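Local structure of DUF1896 domain-containing protein (Porphyromonas gingivalis, 2APL) at residues V79-L82 / E83-E87; F53-P56 / E57-M61. The protein is of unknown function, an all-helical bacterial protein of the DUF1896 family. All coordinates share one frame; numbering follows the deposited sequence.

Contact 1. Residues V79-L82 / E83-E87; sequences VSVL and EREFE
Val81 and Phe86 meet in a local contact at the C-terminal end of helix 74-85, where the last turn runs out and the chain turns into a loop. Phe86, the first residue to leave helical backbone angles, still sends its N-H back to Leu82 O, but the bond is weak, 3.1 Å and bent to 135°. The three bonds before it are firmer: Arg84 N reaches Ser80 O at 2.7 Å, and Glu83 N and Glu85 N bond to Val79 O and Val81 O. With CG anti to its own carbonyl carbon (chi1 -63°), the Phe86 ring projects mainly across the helix axis, on the side of Val81. Val81 CG1 lies in the plane of the Phe86 ring, at its edge, 3.8 Å from Phe86 CE2, the two side chains running alongside each other. Leu82 adds a looser contact, CD2 to Phe86 CD2 at 4.3 Å. One turn back, Val79 and Glu83 also lie side by side; Val79 CG1 packs 3.7 Å from Glu83 CD, a methyl against the carboxylate carbon. Arg84 stretches past Ser80, its CD 3.6 Å from Ser80 OG. Glu85 instead bends at chi2 (-57°), and its OE2 is hydrogen-bonded to Tyr131 OH. The same helix 126-143 also receives Val81 on Tyr131 and Thr135 and Phe86 on Ile138, while helix 94-103 meets Val79 through Ala99 and Leu82 through Pro95 and Leu102.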
loop_
_atom_site.group_PDB
_atom_site.type_symbol
_atom_site.label_atom_id
_atom_site.label_comp_id
_atom_site.label_asym_id
_atom_site.label_seq_id
_atom_site.Cartn_x
_atom_site.Cartn_y
_atom_site.Cartn_z
ATOM N N VAL A 79 7.479 -0.356 7.925
ATOM C CA VAL A 79 8.083 -1.695 8.127
ATOM C C VAL A 79 9.558 -1.663 7.731
ATOM O O VAL A 79 10.411 -2.143 8.450
ATOM C CB VAL A 79 7.297 -2.803 7.353
ATOM C CG1 VAL A 79 8.095 -4.060 7.236
ATOM C CG2 VAL A 79 5.975 -3.092 8.045
ATOM N N SER A 80 9.843 -1.075 6.574
ATOM C CA SER A 80 11.213 -0.951 6.064
ATOM C C SER A 80 12.117 -0.073 6.961
ATOM O O SER A 80 13.261 -0.446 7.279
ATOM C CB SER A 80 11.177 -0.409 4.620
ATOM O OG SER A 80 12.488 -0.098 4.157
ATOM N N VAL A 81 11.610 1.081 7.365
ATOM C CA VAL A 81 12.333 1.927 8.306
ATOM C C VAL A 81 12.686 1.130 9.543
ATOM O O VAL A 81 13.848 1.146 9.979
ATOM C CB VAL A 81 11.601 3.226 8.679
ATOM C CG1 VAL A 81 12.267 3.910 9.932
ATOM C CG2 VAL A 81 11.638 4.160 7.540
ATOM N N LEU A 82 11.695 0.453 10.114
ATOM C CA LEU A 82 11.896 -0.383 11.336
ATOM C C LEU A 82 12.865 -1.541 11.161
ATOM O O LEU A 82 13.689 -1.800 12.075
ATOM C CB LEU A 82 10.551 -0.868 11.938
ATOM C CG LEU A 82 9.553 0.212 12.472
ATOM C CD1 LEU A 82 8.167 -0.428 12.564
ATOM C CD2 LEU A 82 9.996 0.808 13.816
ATOM N N GLU A 83 12.812 -2.212 9.999
ATOM C CA GLU A 83 13.755 -3.283 9.681
ATOM C C GLU A 83 15.157 -2.776 9.378
ATOM O O GLU A 83 16.145 -3.401 9.783
ATOM C CB GLU A 83 13.258 -4.118 8.498
ATOM C CG GLU A 83 11.881 -4.734 8.704
ATOM C CD GLU A 83 11.463 -5.662 7.601
ATOM O OE1 GLU A 83 10.808 -6.669 7.941
ATOM O OE2 GLU A 83 11.796 -5.407 6.418
ATOM N N ARG A 84 15.276 -1.654 8.668
ATOM C CA ARG A 84 16.602 -1.179 8.245
ATOM C C ARG A 84 17.344 -0.414 9.324
ATOM O O ARG A 84 18.575 -0.483 9.411
ATOM C CB ARG A 84 16.502 -0.310 6.994
ATOM C CG ARG A 84 16.297 -1.066 5.667
ATOM C CD ARG A 84 16.054 -0.030 4.585
ATOM N NE ARG A 84 16.254 -0.529 3.229
ATOM C CZ ARG A 84 15.903 0.132 2.124
ATOM N NH1 ARG A 84 15.325 1.338 2.214
ATOM N NH2 ARG A 84 16.125 -0.415 0.924
ATOM N N GLU A 85 16.586 0.299 10.150
ATOM C CA GLU A 85 17.157 1.275 11.048
ATOM C C GLU A 85 17.040 0.883 12.521
ATOM O O GLU A 85 17.753 1.418 13.355
ATOM C CB GLU A 85 16.515 2.667 10.804
ATOM C CG GLU A 85 16.465 3.114 9.322
ATOM C CD GLU A 85 17.833 3.158 8.637
ATOM O OE1 GLU A 85 18.813 3.524 9.292
ATOM O OE2 GLU A 85 17.935 2.818 7.436
ATOM N N PHE A 86 16.129 -0.015 12.850
ATOM C CA PHE A 86 15.864 -0.323 14.263
ATOM C C PHE A 86 15.943 -1.835 14.546
ATOM O O PHE A 86 15.347 -2.345 15.495
ATOM C CB PHE A 86 14.509 0.268 14.682
ATOM C CG PHE A 86 14.470 1.777 14.593
ATOM C CD1 PHE A 86 15.013 2.553 15.616
ATOM C CD2 PHE A 86 13.925 2.412 13.463
ATOM C CE1 PHE A 86 15.040 3.902 15.528
ATOM C CE2 PHE A 86 13.954 3.803 13.367
ATOM C CZ PHE A 86 14.482 4.542 14.410
ATOM N N GLU A 87 16.724 -2.527 13.727
ATOM C CA GLU A 87 16.815 -3.974 13.771
ATOM C C GLU A 87 17.325 -4.473 15.135
ATOM O O GLU A 87 16.807 -5.448 15.672
ATOM C CB GLU A 87 17.686 -4.455 12.609
ATOM C CG GLU A 87 17.429 -5.847 12.162
ATOM C CD GLU A 87 18.380 -6.827 12.761
ATOM O OE1 GLU A 87 19.565 -6.477 12.913
ATOM O OE2 GLU A 87 17.958 -7.967 13.050
#

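Contact 2. Residues F53-P56 / E57-M61; sequences FSHP and EAESM
Glu57 OE1 is gripped by two donors of Ser54 at the start of helix 55-67. Ser54 N lies 2.8 Å from Glu57 OE1 in an almost straight bond (176°), and OE1 accepts with its anti lone pair, the one away from the other carboxylate oxygen; Ser54 OG adds a weak bond at 3.3 Å. In return, Glu57 N donates to Ser54 OG at 3.2 Å. This exchange is a capping box, with Ser54 at the N-cap: each residue's side chain accepts from the other's backbone N-H. Ser54 OG sits between its own N and carbonyl carbon (chi1 72°), which turns it over the first helical turn to meet Glu57 N. A carboxylate here would probably also be stabilised by the positive end of the helix dipole. Ala58 N to Ser54 O then starts the regular helical bonding.

On the flank, the Phe53 ring takes the methyl of Met61, a selenomethionine, over one face: CE stands 3.7 Å from the ring centroid, 21° off the normal, a CH-pi contact. Met61 SE lies farther above the same face of Phe53, 4.6 Å from the ring centroid, so the pair also makes a Met-aromatic contact. His55 and Glu59 run side by side, His55 CE1 3.3 Å from Glu59 OE2, with ring and carboxylate planes steeply inclined; Glu8 brings a like charge close to Glu59 OE2, and the polar partner of His55 ND1 is Tyr45 OH. Behind this turn, Ala58 packs on Tyr45, Ala48 and Val49 of helix 31-51, Phe53 touches Ala48, and Glu59 reaches His11 and Phe12 of helix 3-23.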
loop_
_atom_site.group_PDB
_atom_site.type_symbol
_atom_site.label_atom_id
_atom_site.label_comp_id
_atom_site.label_asym_id
_atom_site.label_seq_id
_atom_site.Cartn_x
_atom_site.Cartn_y
_atom_site.Cartn_z
ATOM N N PHE A 53 -7.657 -5.393 -28.297
ATOM C CA PHE A 53 -6.458 -5.818 -27.559
ATOM C C PHE A 53 -6.557 -7.320 -27.263
ATOM O O PHE A 53 -7.661 -7.872 -27.177
ATOM C CB PHE A 53 -6.282 -4.980 -26.267
ATOM C CG PHE A 53 -5.956 -3.525 -26.521
ATOM C CD1 PHE A 53 -4.629 -3.112 -26.744
ATOM C CD2 PHE A 53 -6.957 -2.568 -26.481
ATOM C CE1 PHE A 53 -4.312 -1.785 -26.964
ATOM C CE2 PHE A 53 -6.657 -1.203 -26.707
ATOM C CZ PHE A 53 -5.323 -0.814 -26.937
ATOM N N SER A 54 -5.424 -7.991 -27.099
ATOM C CA SER A 54 -5.480 -9.399 -26.772
ATOM C C SER A 54 -5.891 -9.587 -25.298
ATOM O O SER A 54 -5.880 -8.620 -24.486
ATOM C CB SER A 54 -4.096 -10.017 -26.990
ATOM O OG SER A 54 -3.211 -9.560 -25.968
ATOM N N HIS A 55 -6.210 -10.821 -24.927
ATOM C CA HIS A 55 -6.471 -11.155 -23.485
ATOM C C HIS A 55 -5.354 -10.751 -22.483
ATOM O O HIS A 55 -5.638 -10.140 -21.434
ATOM C CB HIS A 55 -6.905 -12.638 -23.360
ATOM C CG HIS A 55 -6.902 -13.166 -21.951
ATOM N ND1 HIS A 55 -7.824 -12.761 -21.000
ATOM C CD2 HIS A 55 -6.092 -14.071 -21.339
ATOM C CE1 HIS A 55 -7.554 -13.374 -19.856
ATOM N NE2 HIS A 55 -6.504 -14.166 -20.035
ATOM N N PRO A 56 -4.082 -11.110 -22.775
ATOM C CA PRO A 56 -2.984 -10.681 -21.918
ATOM C C PRO A 56 -2.800 -9.167 -21.874
ATOM O O PRO A 56 -2.480 -8.609 -20.808
ATOM C CB PRO A 56 -1.746 -11.313 -22.556
ATOM C CG PRO A 56 -2.233 -12.262 -23.612
ATOM C CD PRO A 56 -3.637 -11.953 -23.911
ATOM N N GLU A 57 -2.948 -8.499 -23.013
ATOM C CA GLU A 57 -2.859 -7.044 -23.026
ATOM C C GLU A 57 -3.957 -6.464 -22.165
ATOM O O GLU A 57 -3.686 -5.560 -21.384
ATOM C CB GLU A 57 -2.952 -6.478 -24.445
ATOM C CG GLU A 57 -1.796 -6.923 -25.299
ATOM C CD GLU A 57 -1.938 -6.489 -26.758
ATOM O OE1 GLU A 57 -3.022 -6.598 -27.379
ATOM O OE2 GLU A 57 -0.929 -6.010 -27.281
ATOM N N ALA A 58 -5.182 -6.984 -22.304
ATOM C CA ALA A 58 -6.343 -6.453 -21.593
ATOM C C ALA A 58 -6.156 -6.646 -20.058
ATOM O O ALA A 58 -6.421 -5.728 -19.249
ATOM C CB ALA A 58 -7.686 -7.131 -22.112
ATOM N N GLU A 59 -5.665 -7.830 -19.672
ATOM C CA GLU A 59 -5.426 -8.135 -18.278
ATOM C C GLU A 59 -4.344 -7.248 -17.653
ATOM O O GLU A 59 -4.445 -6.857 -16.479
ATOM C CB GLU A 59 -5.050 -9.606 -18.120
ATOM C CG GLU A 59 -5.829 -10.229 -16.988
ATOM C CD GLU A 59 -5.837 -11.764 -16.973
ATOM O OE1 GLU A 59 -4.730 -12.369 -17.055
ATOM O OE2 GLU A 59 -6.956 -12.338 -16.833
ATOM N N SER A 60 -3.310 -6.985 -18.438
ATOM C CA SER A 60 -2.188 -6.145 -18.030
ATOM C C SER A 60 -2.668 -4.719 -17.768
ATOM O O SER A 60 -2.422 -4.151 -16.711
ATOM C CB SER A 60 -1.134 -6.150 -19.134
ATOM O OG SER A 60 -0.010 -5.358 -18.782
HETATM N N MSE A 61 -3.381 -4.143 -18.724
HETATM C CA MSE A 61 -3.853 -2.792 -18.496
HETATM C C MSE A 61 -4.964 -2.704 -17.414
HETATM O O MSE A 61 -5.023 -1.727 -16.703
HETATM C CB MSE A 61 -4.209 -2.092 -19.822
HETATM C CG MSE A 61 -5.556 -2.451 -20.374
HETATM SE SE MSE A 61 -5.741 -1.605 -22.201
HETATM C CE MSE A 61 -4.589 -2.917 -23.260
#

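In the fold
The two contacts belong to successive helices and sit at opposite kinds of helix end: contact 2 at the N-terminus of helix 55-67, contact 1 at the C-terminus of helix 74-85. They do not touch, with centres 38 Å apart, and lie on opposite sides of the centre of the chain. Contact 2 is a surface site, where a polar capping network and an aromatic-methyl pair mark the helix start. Contact 1 is partly buried, and its side-chain contacts are chiefly aliphatic and aromatic, beside main-chain bonds of which the last is weak. Their neighbours differ too: helices 3-23 and 31-51 back contact 2, helices 94-103 and 126-143 contact 1.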